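TarM (Staphylococcus aureus subsp. aureus 21178, PDB 4X7R) belongs to the group 1 glycosyltransferases of the GT-B clan, with two Rossmann-like domains facing a cleft in which uridine-5'-diphosphate is bound. Local coordinates at residues K56-M60 and G381-T385; P386-E391 and E411-R417. The protein carries 1 engineered substitution. One frame throughout, in Å; residues are numbered along the deposited sequence.

Contacts 1 and 2 meet the same uridine-5'-diphosphate, their centres about 14 Å apart. Contact 1 lies at the surface and joins two loops from different Rossmann-like domains, residues 56-60 from the N-terminal one and 381-385 from the C-terminal one. Contact 2 is partly buried and stays within the C-terminal domain, where helix 386-391 packs on the end of helix 407-414. The chemistry follows the place: contact 1 is mostly polar and reads the uracil, whereas contact 2 combines a leucine packing centre with an arginine gripping backbone carbonyls and a glutamate holding the ribose. Residues 381-385 run straight on into helix 386-391, where Thr-383 packs on Cys-389.

Contact 1 of 2, residues K56-M60 and G381-T385; sequences KQGKM and GYTTT. With UDP (uridine-5'-diphosphate), chain E.
The carboxamide of Gln-57 lies against the methyl of Thr-384, CD 3.7 Å from CG2, the two side chains crossing at about a right angle. This small patch bridges the cleft of a GT-B fold, with the loop after helix 47-56 in the N-terminal domain facing the loop after strand 377-381 in the C-terminal one. OE1 of Gln-57 is buried here without a polar partner in the model. Just beyond, Gly-58 ends helix 47-56 in a Schellman motif with positive phi, and Lys-59 follows it.

The Lys-59 chain bends at CB-CG (chi2 -135°) and then runs out straight, meeting Tyr-382 from the opposite direction. Its ammonium sits at the ring edge, near the ring plane, and donates to the Tyr-382 hydroxyl; the refined NZ to OH distance of 2.5 Å is short and should be read with caution. That hydroxyl is also bonded to the carbonyl of Lys-15, which gives it two partners. The same NZ of Lys-59 donates to O2 of uridine-5'-diphosphate at 3.0 Å, linking the N-terminal domain to the base.

Tyr-382 presents one ring face to the uracil, whose N3 lies 3.4 Å above the ring plane, offset toward the rim. The Thr-383 backbone reads the base edge through two nearly straight hydrogen bonds: its N donates to O4 of the uracil at 2.9 Å (172°), and its O accepts from N3 at 2.8 Å (165°). Together with Lys-59 they engage O2, N3 and O4, so that the base is held in position as well as faced by an aromatic ring. Thr-383 adds its methyl, with CG2 3.5 Å from O4 of the uracil.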
# COMPACT_ATOMS: atom_id res chain seq x y z
N LYS A 56 -7.31 -13.91 -6.50
CA LYS A 56 -7.55 -15.23 -5.92
C LYS A 56 -7.96 -15.10 -4.45
O LYS A 56 -8.89 -15.77 -4.02
CB LYS A 56 -6.31 -16.13 -6.09
CG LYS A 56 -6.45 -17.53 -5.50
CD LYS A 56 -5.58 -18.56 -6.21
CE LYS A 56 -6.33 -19.79 -6.72
NZ LYS A 56 -7.03 -20.53 -5.63
N GLN A 57 -7.29 -14.20 -3.72
CA GLN A 57 -7.55 -13.90 -2.30
C GLN A 57 -8.90 -13.18 -2.08
O GLN A 57 -9.36 -13.08 -0.94
CB GLN A 57 -6.42 -13.01 -1.74
CG GLN A 57 -5.09 -13.72 -1.49
CD GLN A 57 -3.95 -12.77 -1.20
OE1 GLN A 57 -4.14 -11.57 -0.96
NE2 GLN A 57 -2.73 -13.29 -1.19
N GLY A 58 -9.48 -12.66 -3.16
CA GLY A 58 -10.72 -11.89 -3.11
C GLY A 58 -10.55 -10.45 -2.63
O GLY A 58 -11.54 -9.78 -2.34
N LYS A 59 -9.28 -9.96 -2.55
CA LYS A 59 -8.98 -8.57 -2.16
C LYS A 59 -9.34 -7.65 -3.32
O LYS A 59 -10.08 -6.68 -3.17
CB LYS A 59 -7.49 -8.38 -1.81
CG LYS A 59 -7.08 -9.01 -0.49
CD LYS A 59 -6.22 -8.07 0.34
CE LYS A 59 -6.17 -8.55 1.78
NZ LYS A 59 -5.37 -7.65 2.64
N MET A 60 -8.81 -7.98 -4.49
CA MET A 60 -9.04 -7.22 -5.71
C MET A 60 -10.18 -7.88 -6.48
O MET A 60 -10.10 -9.09 -6.76
CB MET A 60 -7.75 -7.23 -6.54
CG MET A 60 -7.82 -6.41 -7.80
SD MET A 60 -6.16 -6.31 -8.46
CE MET A 60 -6.39 -5.17 -9.78
N GLY A 381 1.49 -12.61 12.41
CA GLY A 381 1.81 -12.32 11.01
C GLY A 381 0.66 -11.73 10.21
O GLY A 381 -0.43 -11.53 10.74
N TYR A 382 0.89 -11.46 8.91
CA TYR A 382 -0.13 -10.89 8.03
C TYR A 382 -1.27 -11.86 7.78
O TYR A 382 -1.04 -13.06 7.61
CB TYR A 382 0.48 -10.42 6.69
CG TYR A 382 -0.46 -9.56 5.87
CD1 TYR A 382 -0.49 -8.18 6.03
CD2 TYR A 382 -1.34 -10.13 4.96
CE1 TYR A 382 -1.36 -7.38 5.28
CE2 TYR A 382 -2.21 -9.35 4.20
CZ TYR A 382 -2.23 -7.98 4.38
OH TYR A 382 -3.09 -7.20 3.64
N THR A 383 -2.50 -11.34 7.74
CA THR A 383 -3.69 -12.14 7.44
C THR A 383 -4.36 -11.67 6.15
O THR A 383 -4.64 -10.48 5.99
CB THR A 383 -4.62 -12.26 8.65
OG1 THR A 383 -5.67 -13.16 8.32
CG2 THR A 383 -5.20 -10.91 9.13
N THR A 384 -4.60 -12.63 5.22
CA THR A 384 -5.28 -12.38 3.94
C THR A 384 -6.78 -12.57 4.15
O THR A 384 -7.57 -12.23 3.27
CB THR A 384 -4.71 -13.24 2.80
OG1 THR A 384 -4.76 -14.62 3.16
CG2 THR A 384 -3.29 -12.85 2.42
N THR A 385 -7.16 -13.11 5.35
CA THR A 385 -8.54 -13.34 5.79
C THR A 385 -8.82 -12.60 7.13
O THR A 385 -9.05 -13.27 8.15
CB THR A 385 -8.83 -14.86 5.94
OG1 THR A 385 -7.93 -15.41 6.90
CG2 THR A 385 -8.72 -15.62 4.62
N1 UDP E . -5.07 -5.72 6.77
C2 UDP E . -5.22 -7.05 6.42
N3 UDP E . -4.38 -7.92 7.07
C4 UDP E . -3.41 -7.60 8.00
C5 UDP E . -3.28 -6.20 8.28
C6 UDP E . -4.09 -5.31 7.67
O2 UDP E . -6.03 -7.43 5.59
O4 UDP E . -2.76 -8.52 8.54
C1' UDP E . -6.09 -4.77 6.24
C2' UDP E . -7.29 -4.56 7.16
O2' UDP E . -8.27 -5.57 6.95
C3' UDP E . -7.78 -3.19 6.71
C4' UDP E . -6.49 -2.47 6.32
O4' UDP E . -5.50 -3.50 6.08
O3' UDP E . -8.75 -3.17 5.66
C5' UDP E . -5.97 -1.49 7.34
O5' UDP E . -6.83 -0.33 7.27
PA UDP E . -6.77 0.94 8.24
O1A UDP E . -7.58 2.03 7.65
O2A UDP E . -7.31 0.53 9.62
O3A UDP E . -5.28 1.38 8.37
PB UDP E . -4.13 1.71 7.29
O1B UDP E . -4.74 2.39 6.10
O2B UDP E . -3.44 0.42 6.84
O3B UDP E . -3.13 2.65 7.92

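Contact 2 of 2, residues P386-E391 and E411-R417; sequences PQKCLE and EAMISKR. With UDP (uridine-5'-diphosphate), chain E.
Glu-411, on helix 407-414, leans its CB against CD1 of Leu-390 at 4.2 Å and sends an extended side chain past Pro-386 to the ribose of uridine-5'-diphosphate. It is the second glutamate of the EX7E motif of this family, and its carboxylate takes the two ribose hydroxyls separately: OE1 accepts from O2' at 2.7 Å, while OE2 accepts from O3' at a refined 2.5 Å, doubtfully short. Pro-386 borders the sugar, its CG 3.5 Å from O2' of the nucleotide.

The next residue, Ala-412, receives the other branch of Leu-390, whose CD2 lies 3.8 Å from CA of Ala-412 and also touches its CB. Ser-415, the first residue to leave the helix, puts its OG 3.9 Å from CD1 of Leu-390, so the leucine fork is seated along one side of the helix end. Lys-416, with positive phi, closes a Schellman motif in which Arg-417 N bonds back to Ala-412 O and Lys-416 N to Met-413 O.

Beyond this turn Arg-417 faces Leu-390 and Glu-391. A bend at CB-CG (chi2 -41°) swings the guanidinium round to present its NE and NH2 edge to two successive carbonyls, both oxygens somewhat out of the guanidinium plane: NE donates to Leu-390 O at 2.8 Å (144°) and NH2 to Glu-391 O at 3.0 Å (151°). NH2 is also bonded to His-314 O, so three backbone carbonyls hold the guanidinium.

Helix 386-391 follows strand 377-381 and helix 407-414 comes after strand 395-398 in the parallel sheet of the C-terminal Rossmann-like domain. Leu-390 and Ala-412 rest on Val-396 of strand 395-398, and Pro-386 and Leu-390 on Ile-324 of strand 320-324, while Met-413 and Ile-414 pack against helix 460-477.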
# COMPACT_ATOMS: atom_id res chain seq x y z
N PRO A 386 -8.80 -11.23 7.19
CA PRO A 386 -9.05 -10.56 8.48
C PRO A 386 -10.43 -10.82 9.07
O PRO A 386 -10.55 -10.94 10.28
CB PRO A 386 -8.80 -9.08 8.18
CG PRO A 386 -8.98 -8.94 6.71
CD PRO A 386 -8.53 -10.25 6.12
N GLN A 387 -11.46 -10.97 8.20
CA GLN A 387 -12.85 -11.27 8.59
C GLN A 387 -12.98 -12.56 9.42
O GLN A 387 -13.80 -12.61 10.35
CB GLN A 387 -13.77 -11.37 7.36
CG GLN A 387 -13.98 -10.08 6.60
CD GLN A 387 -14.73 -10.29 5.29
OE1 GLN A 387 -15.44 -11.29 5.07
NE2 GLN A 387 -14.60 -9.32 4.39
N LYS A 388 -12.18 -13.60 9.07
CA LYS A 388 -12.16 -14.88 9.77
C LYS A 388 -11.46 -14.72 11.12
O LYS A 388 -11.92 -15.30 12.10
CB LYS A 388 -11.48 -15.99 8.93
CG LYS A 388 -12.36 -16.53 7.80
CD LYS A 388 -11.55 -17.45 6.88
CE LYS A 388 -12.36 -17.98 5.72
NZ LYS A 388 -11.55 -18.89 4.86
N CYS A 389 -10.37 -13.91 11.16
CA CYS A 389 -9.63 -13.62 12.38
C CYS A 389 -10.52 -12.86 13.37
O CYS A 389 -10.43 -13.09 14.58
CB CYS A 389 -8.36 -12.83 12.07
SG CYS A 389 -7.21 -13.69 10.97
N LEU A 390 -11.39 -11.97 12.84
CA LEU A 390 -12.32 -11.15 13.62
C LEU A 390 -13.32 -11.97 14.45
O LEU A 390 -13.72 -11.54 15.53
CB LEU A 390 -13.03 -10.11 12.74
CG LEU A 390 -12.19 -8.91 12.31
CD1 LEU A 390 -12.85 -8.17 11.17
CD2 LEU A 390 -11.92 -7.97 13.48
N GLU A 391 -13.68 -13.17 13.95
CA GLU A 391 -14.60 -14.10 14.61
C GLU A 391 -13.98 -14.61 15.93
O GLU A 391 -14.68 -14.81 16.92
CB GLU A 391 -14.91 -15.30 13.69
CG GLU A 391 -15.39 -14.94 12.29
CD GLU A 391 -15.96 -16.10 11.50
OE1 GLU A 391 -17.02 -16.64 11.90
OE2 GLU A 391 -15.36 -16.46 10.46
N GLU A 411 -14.20 -2.41 10.35
CA GLU A 411 -14.34 -3.83 10.00
C GLU A 411 -14.70 -4.66 11.23
O GLU A 411 -15.61 -5.48 11.15
CB GLU A 411 -13.06 -4.37 9.35
CG GLU A 411 -12.85 -3.89 7.92
CD GLU A 411 -11.46 -4.12 7.37
OE1 GLU A 411 -10.73 -4.99 7.91
OE2 GLU A 411 -11.08 -3.42 6.40
N ALA A 412 -14.05 -4.40 12.38
CA ALA A 412 -14.31 -5.08 13.65
C ALA A 412 -15.75 -4.85 14.09
O ALA A 412 -16.42 -5.78 14.52
CB ALA A 412 -13.35 -4.59 14.72
N MET A 413 -16.23 -3.61 13.95
CA MET A 413 -17.59 -3.22 14.31
C MET A 413 -18.62 -3.93 13.43
O MET A 413 -19.65 -4.39 13.94
CB MET A 413 -17.75 -1.71 14.28
CG MET A 413 -17.04 -1.04 15.45
SD MET A 413 -17.06 0.75 15.41
CE MET A 413 -18.76 1.07 15.77
N ILE A 414 -18.30 -4.10 12.13
CA ILE A 414 -19.15 -4.85 11.18
C ILE A 414 -19.26 -6.33 11.65
O ILE A 414 -20.36 -6.89 11.63
CB ILE A 414 -18.67 -4.71 9.72
CG1 ILE A 414 -18.77 -3.25 9.26
CG2 ILE A 414 -19.46 -5.64 8.76
CD1 ILE A 414 -17.86 -2.92 8.16
N SER A 415 -18.16 -6.91 12.17
CA SER A 415 -18.17 -8.28 12.69
C SER A 415 -18.65 -8.36 14.15
O SER A 415 -18.39 -9.36 14.81
CB SER A 415 -16.80 -8.93 12.52
OG SER A 415 -16.62 -9.27 11.15
N LYS A 416 -19.36 -7.31 14.63
CA LYS A 416 -19.90 -7.21 16.01
C LYS A 416 -18.81 -7.33 17.10
O LYS A 416 -19.07 -7.85 18.19
CB LYS A 416 -21.05 -8.21 16.25
CG LYS A 416 -22.28 -8.01 15.38
CD LYS A 416 -23.33 -9.06 15.74
CE LYS A 416 -24.61 -8.88 14.98
NZ LYS A 416 -25.55 -10.02 15.19
N ARG A 417 -17.58 -6.86 16.79
CA ARG A 417 -16.44 -6.87 17.70
C ARG A 417 -16.23 -5.42 18.16
O ARG A 417 -15.87 -4.57 17.36
CB ARG A 417 -15.16 -7.46 17.03
CG ARG A 417 -15.32 -8.88 16.44
CD ARG A 417 -16.14 -9.79 17.33
NE ARG A 417 -16.18 -11.19 16.91
CZ ARG A 417 -17.29 -11.92 16.82
NH1 ARG A 417 -18.48 -11.36 17.03
NH2 ARG A 417 -17.23 -13.20 16.49
N1 UDP E . -5.07 -5.72 6.77
C2 UDP E . -5.22 -7.05 6.42
N3 UDP E . -4.38 -7.92 7.07
C4 UDP E . -3.41 -7.60 8.00
C5 UDP E . -3.28 -6.20 8.28
C6 UDP E . -4.09 -5.31 7.67
O2 UDP E . -6.03 -7.43 5.59
O4 UDP E . -2.76 -8.52 8.54
C1' UDP E . -6.09 -4.77 6.24
C2' UDP E . -7.29 -4.56 7.16
O2' UDP E . -8.27 -5.57 6.95
C3' UDP E . -7.78 -3.19 6.71
C4' UDP E . -6.49 -2.47 6.32
O4' UDP E . -5.50 -3.50 6.08
O3' UDP E . -8.75 -3.17 5.66
C5' UDP E . -5.97 -1.49 7.34
O5' UDP E . -6.83 -0.33 7.27
PA UDP E . -6.77 0.94 8.24
O1A UDP E . -7.58 2.03 7.65
O2A UDP E . -7.31 0.53 9.62
O3A UDP E . -5.28 1.38 8.37
PB UDP E . -4.13 1.71 7.29
O1B UDP E . -4.74 2.39 6.10
O2B UDP E . -3.44 0.42 6.84
O3B UDP E . -3.13 2.65 7.92